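Local coordinates for glycoside hydrolase family protein (Novosphingobium sp. PP1Y, PDB 6Q2F) that probably hydrolyses alpha-L-rhamnosidic bonds, releasing terminal rhamnose, and binds a sodium ion, at residues N1096-Q1107 with T1120-S1130; D686-L694 with Q1111-P1119. All blocks are in the same frame, centred on the assembly; numbering follows the deposited sequence.

Contact 1. Residues N1096-Q1107 with T1120-S1130; sequences NTWVNRLIGDQQ and TYRADAPLRPS
Asn-1100 reads the extended backbone at Arg-1128 with both ends of its amide. The OD1 of Asn-1100 accepts from the N of Arg-1128 at 2.8 Å, on a lone pair in the carbonyl plane, while its ND2 gives a nearly straight bond (174°) to Arg-1128 O at 3.0 Å. Arg-1128 O lies in the plane of the amide, and these two bonds fix the rotation of the group; a water joins the same ND2 to the OG of Ser-1130.

One helical turn on, Ile-1103 carries the apolar part. Its CG1 lies anti to the carbonyl carbon (chi1 -63°), and the extended chi2 (167°) then carries CD1 to the loop, 3.5 Å from Ala-1125 CB and 3.7 Å from Leu-1127 CD2. The ring of Tyr-1121 is met on two sides: Val-1099 CG1 sits over the rim of one face, and Leu-1102 CD1 meets an edge 3.9 Å from CE2 of the tyrosine. Ile-1103 CG1 packs against the tyrosine CB, at the root of the ring. The hydroxyl continues to the carbonyl of Pro-652.

At the helix start, Arg-1128 crosses Thr-1097 at about a right angle, and the threonine CG2 lies over one face of the guanidinium. A water bridges Arg-1128 NE and Thr-1097 N, whereas NH2 forms salt bridges with Asp-659 and Asp-1056, an arrangement that probably steadies the charge in this partly buried place. Thr-1097 OG1 also accepts a weak capping bond from Val-1099 N, at 3.3 Å.

The whole is a short helix with a weak capping bond at its start and an irregular segment packed along it, in the connection between strands 1086-1095 and 1131-1140 of a C-terminal beta-sandwich, consistent with a galactose-binding-like domain.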
loop_
_atom_site.group_PDB
_atom_site.type_symbol
_atom_site.label_atom_id
_atom_site.label_comp_id
_atom_site.label_asym_id
_atom_site.label_seq_id
_atom_site.Cartn_x
_atom_site.Cartn_y
_atom_site.Cartn_z
ATOM N N ASN A 1096 -30.145 0.341 11.581
ATOM C CA ASN A 1096 -29.833 0.272 10.158
ATOM C C ASN A 1096 -28.849 1.396 9.828
ATOM O O ASN A 1096 -28.313 2.047 10.726
ATOM C CB ASN A 1096 -31.105 0.353 9.317
ATOM C CG ASN A 1096 -31.865 1.643 9.544
ATOM O OD1 ASN A 1096 -31.626 2.346 10.531
ATOM N ND2 ASN A 1096 -32.798 1.954 8.642
ATOM N N THR A 1097 -28.611 1.617 8.535
ATOM C CA THR A 1097 -27.727 2.682 8.074
ATOM C C THR A 1097 -28.513 3.978 7.852
ATOM O O THR A 1097 -29.744 4.008 7.874
ATOM C CB THR A 1097 -27.030 2.299 6.769
ATOM O OG1 THR A 1097 -28.012 2.165 5.732
ATOM C CG2 THR A 1097 -26.229 0.989 6.916
ATOM N N TRP A 1098 -27.768 5.063 7.617
ATOM C CA TRP A 1098 -28.371 6.351 7.280
ATOM C C TRP A 1098 -28.950 6.406 5.880
ATOM O O TRP A 1098 -29.544 7.434 5.533
ATOM C CB TRP A 1098 -27.341 7.476 7.392
ATOM C CG TRP A 1098 -27.200 8.022 8.756
ATOM C CD1 TRP A 1098 -26.113 7.888 9.597
ATOM C CD2 TRP A 1098 -28.174 8.789 9.469
ATOM N NE1 TRP A 1098 -26.365 8.544 10.786
ATOM C CE2 TRP A 1098 -27.616 9.110 10.728
ATOM C CE3 TRP A 1098 -29.461 9.259 9.158
ATOM C CZ2 TRP A 1098 -28.312 9.862 11.687
ATOM C CZ3 TRP A 1098 -30.145 10.016 10.110
ATOM C CH2 TRP A 1098 -29.570 10.306 11.358
ATOM N N VAL A 1099 -28.788 5.354 5.076
ATOM C CA VAL A 1099 -29.086 5.449 3.647
ATOM C C VAL A 1099 -30.540 5.860 3.419
ATOM O O VAL A 1099 -30.838 6.738 2.597
ATOM C CB VAL A 1099 -28.759 4.115 2.950
ATOM C CG1 VAL A 1099 -29.308 4.083 1.528
ATOM C CG2 VAL A 1099 -27.260 3.876 2.953
ATOM N N ASN A 1100 -31.465 5.224 4.140
ATOM C CA ASN A 1100 -32.879 5.381 3.831
ATOM C C ASN A 1100 -33.374 6.770 4.218
ATOM O O ASN A 1100 -34.157 7.377 3.486
ATOM C CB ASN A 1100 -33.695 4.291 4.540
ATOM C CG ASN A 1100 -33.535 2.910 3.902
ATOM O OD1 ASN A 1100 -32.829 2.747 2.905
ATOM N ND2 ASN A 1100 -34.200 1.908 4.480
ATOM N N ARG A 1101 -32.940 7.286 5.371
ATOM C CA ARG A 1101 -33.318 8.644 5.765
ATOM C C ARG A 1101 -32.683 9.689 4.856
ATOM O O ARG A 1101 -33.237 10.780 4.687
ATOM C CB ARG A 1101 -32.914 8.908 7.217
ATOM C CG ARG A 1101 -33.483 10.197 7.786
ATOM C CD ARG A 1101 -35.029 10.160 7.735
ATOM N NE ARG A 1101 -35.578 10.940 6.633
ATOM C CZ ARG A 1101 -36.877 11.173 6.448
ATOM N NH1 ARG A 1101 -37.768 10.687 7.294
ATOM N NH2 ARG A 1101 -37.285 11.902 5.419
ATOM N N LEU A 1102 -31.511 9.384 4.298
ATOM C CA LEU A 1102 -30.913 10.260 3.301
ATOM C C LEU A 1102 -31.760 10.276 2.038
ATOM O O LEU A 1102 -32.069 11.342 1.498
ATOM C CB LEU A 1102 -29.485 9.804 2.983
ATOM C CG LEU A 1102 -28.388 10.046 4.023
ATOM C CD1 LEU A 1102 -27.142 9.254 3.659
ATOM C CD2 LEU A 1102 -28.059 11.543 4.084
ATOM N N ILE A 1103 -32.138 9.093 1.549
ATOM C CA ILE A 1103 -33.046 9.036 0.410
ATOM C C ILE A 1103 -34.363 9.722 0.745
ATOM O O ILE A 1103 -34.881 10.520 -0.044
ATOM C CB ILE A 1103 -33.249 7.579 -0.022
ATOM C CG1 ILE A 1103 -31.905 7.007 -0.479
ATOM C CG2 ILE A 1103 -34.324 7.511 -1.102
ATOM C CD1 ILE A 1103 -31.904 5.506 -0.626
ATOM N N GLY A 1104 -34.901 9.455 1.936
ATOM C CA GLY A 1104 -36.160 10.069 2.325
ATOM C C GLY A 1104 -36.114 11.581 2.294
ATOM O O GLY A 1104 -37.129 12.231 2.044
ATOM N N ASP A 1105 -34.935 12.165 2.521
ATOM C CA ASP A 1105 -34.808 13.618 2.537
ATOM C C ASP A 1105 -34.772 14.220 1.144
ATOM O O ASP A 1105 -34.923 15.438 1.008
ATOM C CB ASP A 1105 -33.564 14.039 3.313
ATOM C CG ASP A 1105 -33.820 14.138 4.801
ATOM O OD1 ASP A 1105 -34.912 13.738 5.247
ATOM O OD2 ASP A 1105 -32.918 14.606 5.526
ATOM N N GLN A 1106 -34.576 13.406 0.112
ATOM C CA GLN A 1106 -34.641 13.871 -1.264
ATOM C C GLN A 1106 -36.051 13.861 -1.830
ATOM O O GLN A 1106 -36.252 14.345 -2.949
ATOM C CB GLN A 1106 -33.745 13.007 -2.154
ATOM C CG GLN A 1106 -32.291 13.151 -1.842
ATOM C CD GLN A 1106 -31.803 14.557 -2.088
ATOM O OE1 GLN A 1106 -31.307 15.215 -1.175
ATOM N NE2 GLN A 1106 -31.943 15.033 -3.326
ATOM N N GLN A 1107 -37.018 13.318 -1.098
ATOM C CA GLN A 1107 -38.372 13.206 -1.624
ATOM C C GLN A 1107 -39.038 14.577 -1.639
ATOM O O GLN A 1107 -38.814 15.402 -0.751
ATOM C CB GLN A 1107 -39.199 12.224 -0.787
ATOM C CG GLN A 1107 -38.609 10.828 -0.665
ATOM C CD GLN A 1107 -38.275 10.208 -2.007
ATOM O OE1 GLN A 1107 -37.141 9.766 -2.239
ATOM N NE2 GLN A 1107 -39.254 10.164 -2.895
ATOM N N THR A 1120 -25.898 13.002 -1.466
ATOM C CA THR A 1120 -25.519 11.600 -1.358
ATOM C C THR A 1120 -26.341 10.699 -2.264
ATOM O O THR A 1120 -25.780 9.918 -3.036
ATOM C CB THR A 1120 -25.643 11.126 0.103
ATOM O OG1 THR A 1120 -27.010 11.210 0.516
ATOM C CG2 THR A 1120 -24.788 11.989 1.039
ATOM N N TYR A 1121 -27.664 10.788 -2.203
ATOM C CA TYR A 1121 -28.515 9.917 -2.996
ATOM C C TYR A 1121 -29.554 10.723 -3.749
ATOM O O TYR A 1121 -29.996 11.777 -3.296
ATOM C CB TYR A 1121 -29.213 8.866 -2.118
ATOM C CG TYR A 1121 -28.233 7.917 -1.493
ATOM C CD1 TYR A 1121 -27.826 6.777 -2.164
ATOM C CD2 TYR A 1121 -27.685 8.177 -0.241
ATOM C CE1 TYR A 1121 -26.909 5.912 -1.600
ATOM C CE2 TYR A 1121 -26.772 7.323 0.327
ATOM C CZ TYR A 1121 -26.386 6.189 -0.358
ATOM O OH TYR A 1121 -25.470 5.329 0.203
ATOM N N ARG A 1122 -29.927 10.206 -4.912
ATOM C CA ARG A 1122 -31.077 10.704 -5.646
ATOM C C ARG A 1122 -32.355 10.147 -5.035
ATOM O O ARG A 1122 -32.352 9.096 -4.393
ATOM C CB ARG A 1122 -30.988 10.305 -7.119
ATOM C CG ARG A 1122 -29.649 10.586 -7.766
ATOM C CD ARG A 1122 -29.315 9.516 -8.802
ATOM N NE ARG A 1122 -30.477 9.194 -9.626
ATOM C CZ ARG A 1122 -30.896 9.936 -10.648
ATOM N NH1 ARG A 1122 -30.241 11.044 -10.979
ATOM N NH2 ARG A 1122 -31.968 9.571 -11.343
ATOM N N ALA A 1123 -33.460 10.865 -5.239
ATOM C CA ALA A 1123 -34.744 10.363 -4.771
ATOM C C ALA A 1123 -35.091 9.024 -5.405
ATOM O O ALA A 1123 -35.903 8.282 -4.845
ATOM C CB ALA A 1123 -35.842 11.396 -5.051
ATOM N N ASP A 1124 -34.481 8.710 -6.556
ATOM C CA ASP A 1124 -34.629 7.399 -7.190
ATOM C C ASP A 1124 -34.169 6.270 -6.284
ATOM O O ASP A 1124 -34.712 5.161 -6.355
ATOM C CB ASP A 1124 -33.787 7.303 -8.463
ATOM C CG ASP A 1124 -34.069 8.386 -9.440
ATOM O OD1 ASP A 1124 -34.182 9.561 -9.023
ATOM O OD2 ASP A 1124 -34.144 8.049 -10.638
ATOM N N ALA A 1125 -33.133 6.526 -5.478
ATOM C CA ALA A 1125 -32.237 5.486 -4.998
ATOM C C ALA A 1125 -33.025 4.368 -4.327
ATOM O O ALA A 1125 -33.988 4.645 -3.596
ATOM C CB ALA A 1125 -31.203 6.061 -4.031
ATOM N N PRO A 1126 -32.687 3.113 -4.592
ATOM C CA PRO A 1126 -33.393 2.007 -3.941
ATOM C C PRO A 1126 -33.058 1.968 -2.456
ATOM O O PRO A 1126 -31.903 2.151 -2.058
ATOM C CB PRO A 1126 -32.853 0.776 -4.676
ATOM C CG PRO A 1126 -31.486 1.195 -5.117
ATOM C CD PRO A 1126 -31.594 2.654 -5.463
ATOM N N LEU A 1127 -34.083 1.751 -1.633
ATOM C CA LEU A 1127 -33.866 1.670 -0.194
ATOM C C LEU A 1127 -33.165 0.366 0.188
ATOM O O LEU A 1127 -33.192 -0.621 -0.543
ATOM C CB LEU A 1127 -35.188 1.772 0.560
ATOM C CG LEU A 1127 -35.975 3.060 0.377
ATOM C CD1 LEU A 1127 -37.264 2.994 1.205
ATOM C CD2 LEU A 1127 -35.126 4.244 0.783
ATOM N N ARG A 1128 -32.507 0.384 1.366
ATOM C CA ARG A 1128 -31.963 -0.862 1.891
ATOM C C ARG A 1128 -33.010 -1.558 2.759
ATOM O O ARG A 1128 -33.795 -0.891 3.435
ATOM C CB ARG A 1128 -30.702 -0.600 2.721
ATOM C CG ARG A 1128 -29.475 -0.202 1.893
ATOM C CD ARG A 1128 -28.312 0.250 2.757
ATOM N NE ARG A 1128 -27.968 -0.739 3.773
ATOM C CZ ARG A 1128 -26.810 -1.398 3.842
ATOM N NH1 ARG A 1128 -25.845 -1.181 2.948
ATOM N NH2 ARG A 1128 -26.618 -2.271 4.825
ATOM N N PRO A 1129 -33.069 -2.886 2.771
ATOM C CA PRO A 1129 -34.000 -3.558 3.683
ATOM C C PRO A 1129 -33.740 -3.088 5.109
ATOM O O PRO A 1129 -32.589 -2.942 5.527
ATOM C CB PRO A 1129 -33.674 -5.046 3.498
ATOM C CG PRO A 1129 -32.938 -5.120 2.179
ATOM C CD PRO A 1129 -32.162 -3.840 2.108
ATOM N N SER A 1130 -34.820 -2.821 5.843
ATOM C CA SER A 1130 -34.723 -2.163 7.136
ATOM C C SER A 1130 -35.553 -2.890 8.191
ATOM O O SER A 1130 -36.653 -3.381 7.907
ATOM C CB SER A 1130 -35.191 -0.706 7.021
ATOM O OG SER A 1130 -34.960 -0.025 8.235
HETATM O O HOH W 1 -32.175 -0.017 6.010
HETATM O O HOH W 2 -29.402 -0.166 6.227
HETATM O O HOH W 3 -35.940 2.587 6.847
#

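Contact 2. Residues D686-L694 with Q1111-P1119; sequences DDKKPGLSL and QKITWTAMP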
loop_
_atom_site.group_PDB
_atom_site.type_symbol
_atom_site.label_atom_id
_atom_site.label_comp_id
_atom_site.label_asym_id
_atom_site.label_seq_id
_atom_site.Cartn_x
_atom_site.Cartn_y
_atom_site.Cartn_z
ATOM N N ASP A 686 -23.192 18.569 17.403
ATOM C CA ASP A 686 -24.080 17.409 17.421
ATOM C C ASP A 686 -25.256 17.514 16.451
ATOM O O ASP A 686 -25.759 16.471 16.018
ATOM C CB ASP A 686 -24.615 17.164 18.842
ATOM C CG ASP A 686 -23.499 16.912 19.861
ATOM O OD1 ASP A 686 -22.362 16.617 19.447
ATOM O OD2 ASP A 686 -23.760 17.000 21.078
ATOM N N ASP A 687 -25.665 18.730 16.059
ATOM C CA ASP A 687 -26.961 18.925 15.399
ATOM C C ASP A 687 -26.984 18.370 13.980
ATOM O O ASP A 687 -28.018 17.873 13.527
ATOM C CB ASP A 687 -27.338 20.410 15.375
ATOM C CG ASP A 687 -26.184 21.317 14.897
ATOM O OD1 ASP A 687 -25.231 20.826 14.263
ATOM O OD2 ASP A 687 -26.240 22.538 15.153
ATOM N N LYS A 688 -25.871 18.448 13.258
ATOM C CA LYS A 688 -25.851 18.039 11.856
ATOM C C LYS A 688 -25.599 16.535 11.773
ATOM O O LYS A 688 -24.499 16.060 12.077
ATOM C CB LYS A 688 -24.813 18.847 11.086
ATOM C CG LYS A 688 -25.384 20.237 10.692
ATOM C CD LYS A 688 -24.381 21.112 9.996
ATOM C CE LYS A 688 -25.041 22.437 9.557
ATOM N NZ LYS A 688 -25.471 23.261 10.721
ATOM N N LYS A 689 -26.628 15.784 11.381
ATOM C CA LYS A 689 -26.504 14.324 11.266
ATOM C C LYS A 689 -26.800 13.898 9.832
ATOM O O LYS A 689 -27.728 14.418 9.227
ATOM C CB LYS A 689 -27.454 13.615 12.238
ATOM C CG LYS A 689 -27.292 14.009 13.697
ATOM C CD LYS A 689 -28.555 13.673 14.489
ATOM C CE LYS A 689 -28.616 14.467 15.799
ATOM N NZ LYS A 689 -27.504 14.055 16.714
ATOM N N PRO A 690 -26.009 12.963 9.281
ATOM C CA PRO A 690 -24.840 12.357 9.914
ATOM C C PRO A 690 -23.632 13.287 9.943
ATOM O O PRO A 690 -22.666 12.981 10.628
ATOM C CB PRO A 690 -24.557 11.136 9.034
ATOM C CG PRO A 690 -25.077 11.528 7.699
ATOM C CD PRO A 690 -26.309 12.342 7.983
ATOM N N GLY A 691 -23.696 14.411 9.229
ATOM C CA GLY A 691 -22.672 15.432 9.387
ATOM C C GLY A 691 -21.476 15.353 8.450
ATOM O O GLY A 691 -21.616 14.995 7.279
ATOM N N LEU A 692 -20.293 15.717 8.946
ATOM C CA LEU A 692 -19.111 15.804 8.096
ATOM C C LEU A 692 -18.598 14.428 7.687
ATOM O O LEU A 692 -18.791 13.433 8.390
ATOM C CB LEU A 692 -17.995 16.532 8.818
ATOM C CG LEU A 692 -18.230 17.962 9.258
ATOM C CD1 LEU A 692 -16.978 18.402 9.999
ATOM C CD2 LEU A 692 -18.516 18.837 8.085
ATOM N N SER A 693 -17.934 14.400 6.539
ATOM C CA SER A 693 -17.334 13.195 5.994
ATOM C C SER A 693 -16.020 13.633 5.368
ATOM O O SER A 693 -15.872 14.800 5.003
ATOM C CB SER A 693 -18.244 12.565 4.940
ATOM O OG SER A 693 -18.477 13.462 3.867
ATOM N N LEU A 694 -15.091 12.718 5.171
ATOM C CA LEU A 694 -13.827 13.051 4.546
ATOM C C LEU A 694 -14.038 13.022 3.060
ATOM O O LEU A 694 -13.764 12.067 2.422
ATOM C CB LEU A 694 -12.763 12.037 4.934
ATOM C CG LEU A 694 -11.467 12.043 4.141
ATOM C CD1 LEU A 694 -10.701 13.319 4.321
ATOM C CD2 LEU A 694 -10.580 10.860 4.431
ATOM N N GLN A 1111 -39.612 16.931 4.990
ATOM C CA GLN A 1111 -39.046 17.584 6.165
ATOM C C GLN A 1111 -37.698 16.934 6.451
ATOM O O GLN A 1111 -37.636 15.746 6.783
ATOM C CB GLN A 1111 -39.974 17.447 7.370
ATOM C CG GLN A 1111 -41.288 18.195 7.245
ATOM C CD GLN A 1111 -42.187 17.955 8.446
ATOM O OE1 GLN A 1111 -42.066 16.927 9.121
ATOM N NE2 GLN A 1111 -43.080 18.900 8.727
ATOM N N LYS A 1112 -36.624 17.703 6.319
ATOM C CA LYS A 1112 -35.278 17.145 6.244
ATOM C C LYS A 1112 -34.719 16.847 7.626
ATOM O O LYS A 1112 -34.586 17.743 8.458
ATOM C CB LYS A 1112 -34.363 18.090 5.474
ATOM C CG LYS A 1112 -34.829 18.306 4.038
ATOM C CD LYS A 1112 -33.831 17.695 3.068
ATOM C CE LYS A 1112 -32.497 18.425 3.136
ATOM N NZ LYS A 1112 -31.395 17.659 2.476
ATOM N N ILE A 1113 -34.378 15.586 7.849
ATOM C CA ILE A 1113 -33.740 15.158 9.086
ATOM C C ILE A 1113 -32.226 15.302 9.000
ATOM O O ILE A 1113 -31.575 15.665 9.983
ATOM C CB ILE A 1113 -34.142 13.700 9.413
ATOM C CG1 ILE A 1113 -35.658 13.576 9.633
ATOM C CG2 ILE A 1113 -33.390 13.171 10.619
ATOM C CD1 ILE A 1113 -36.211 14.490 10.686
ATOM N N THR A 1114 -31.649 15.031 7.831
ATOM C CA THR A 1114 -30.210 14.868 7.714
ATOM C C THR A 1114 -29.546 16.127 7.184
ATOM O O THR A 1114 -30.174 16.973 6.544
ATOM C CB THR A 1114 -29.841 13.702 6.795
ATOM O OG1 THR A 1114 -30.191 14.045 5.446
ATOM C CG2 THR A 1114 -30.561 12.430 7.221
ATOM N N TRP A 1115 -28.248 16.219 7.465
ATOM C CA TRP A 1115 -27.336 17.173 6.851
ATOM C C TRP A 1115 -26.067 16.439 6.444
ATOM O O TRP A 1115 -25.502 15.678 7.242
ATOM C CB TRP A 1115 -26.988 18.311 7.810
ATOM C CG TRP A 1115 -26.129 19.381 7.180
ATOM C CD1 TRP A 1115 -26.559 20.578 6.681
ATOM C CD2 TRP A 1115 -24.712 19.345 6.972
ATOM N NE1 TRP A 1115 -25.498 21.289 6.185
ATOM C CE2 TRP A 1115 -24.350 20.558 6.356
ATOM C CE3 TRP A 1115 -23.707 18.407 7.259
ATOM C CZ2 TRP A 1115 -23.030 20.860 6.011
ATOM C CZ3 TRP A 1115 -22.397 18.706 6.908
ATOM C CH2 TRP A 1115 -22.070 19.927 6.296
ATOM N N THR A 1116 -25.645 16.640 5.194
ATOM C CA THR A 1116 -24.336 16.223 4.709
ATOM C C THR A 1116 -23.760 17.379 3.905
ATOM O O THR A 1116 -24.494 18.249 3.436
ATOM C CB THR A 1116 -24.384 14.971 3.820
ATOM O OG1 THR A 1116 -25.126 15.259 2.627
ATOM C CG2 THR A 1116 -25.030 13.784 4.560
ATOM N N ALA A 1117 -22.433 17.356 3.714
ATOM C CA ALA A 1117 -21.759 18.433 2.992
ATOM C C ALA A 1117 -22.185 18.482 1.528
ATOM O O ALA A 1117 -22.544 19.548 1.015
ATOM C CB ALA A 1117 -20.247 18.267 3.101
HETATM N N MSE A 1118 -22.127 17.347 0.835
HETATM C CA MSE A 1118 -22.527 17.265 -0.566
HETATM C C MSE A 1118 -23.693 16.278 -0.665
HETATM O O MSE A 1118 -23.964 15.539 0.283
HETATM C CB MSE A 1118 -21.346 16.842 -1.461
HETATM C CG MSE A 1118 -20.234 17.890 -1.640
HETATM SE SE MSE A 1118 -20.771 19.666 -2.287
HETATM C CE MSE A 1118 -21.598 19.214 -3.990
ATOM N N PRO A 1119 -24.421 16.276 -1.778
ATOM C CA PRO A 1119 -25.555 15.351 -1.885
ATOM C C PRO A 1119 -25.077 13.910 -1.984
ATOM O O PRO A 1119 -23.986 13.621 -2.480
ATOM C CB PRO A 1119 -26.282 15.805 -3.157
ATOM C CG PRO A 1119 -25.255 16.569 -3.933
ATOM C CD PRO A 1119 -24.354 17.206 -2.920
HETATM O O HOH W 4 -29.320 16.848 10.890
HETATM O O HOH W 5 -20.847 15.181 4.494
#
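Pro-690 and Trp-1115 form a parallel bridge, made by two backbone hydrogen bonds, Trp-1115 N to Lys-689 O (2.6 Å) and Gly-691 N to Trp-1115 O (3.0 Å). The first donor stands above the plane of its carbonyl, whereas the second bond lies nearly along the C=O axis. Between them comes Pro-690, which follows a cis peptide bond and has no N-H to offer.

Trp-1115 dominates the side-chain contact. Its CG is anti to the backbone N (chi1 -176°), and the Lys-688 chain passes over one face of the indole. The lysine runs extended as far as CE, laying CD over the five-membered ring, 3.6 Å from its centroid and 14° off the normal, in a CH-pi contact. Only chi4 is bent, and NZ ends 5.1 Å from the same centroid of Trp-1115, so any cation-pi attraction is weak at most. The backbone N of Ala-1117 lies over the rim of the opposite face, while Gly-691 meets the edge of the indole, its CA 3.8 Å from Trp-1115 CE3. Leu-692 CD2 approaches the far end of the benzo ring obliquely, 4.1 Å from CZ3 of Trp-1115. Beside the bridge, Pro-690 CG packs on the methyl CG2 of Thr-1116.

Water continues the pairing at both ends: one molecule accepts from Lys-689 N and lies 2.7 Å from Ile-1113 O, to which it probably donates, and another joins Gly-691 O to Ala-1117 N.

This short, weakly bonded parallel pairing ties a loop between strands 674-677 and 697-698 to the loop that follows helix 1099-1105. Leu-692 reaches Met-62 of strand 56-62 on one side, while Thr-1114 and Thr-1116 rest on Leu-1102 of the helix, and Pro-690 touches Trp-653 and Trp-1098.

Three of the four segments lie in the excursion between strands 1086-1095 and 1131-1140; the fourth, 686-694, comes from far earlier in the chain. The two contacts have centres about 13 Å apart. Contact 1 is local, folding the return chain onto helix 1099-1105 through hydrogen bonds from the amide of Asn-1100 to the backbone and a partly buried apolar row; contact 2 uses backbone pairing and an aromatic-aliphatic stack, linking the C-terminal sandwich to the region of the parallel-stranded sheet. Neither is deep core, since each mixes buried with more accessible residues. Asp-1105 connects them: OD2 accepts from Thr-1114 N and OD1 more weakly from Ile-1113 N, while Leu-1102 packs toward both.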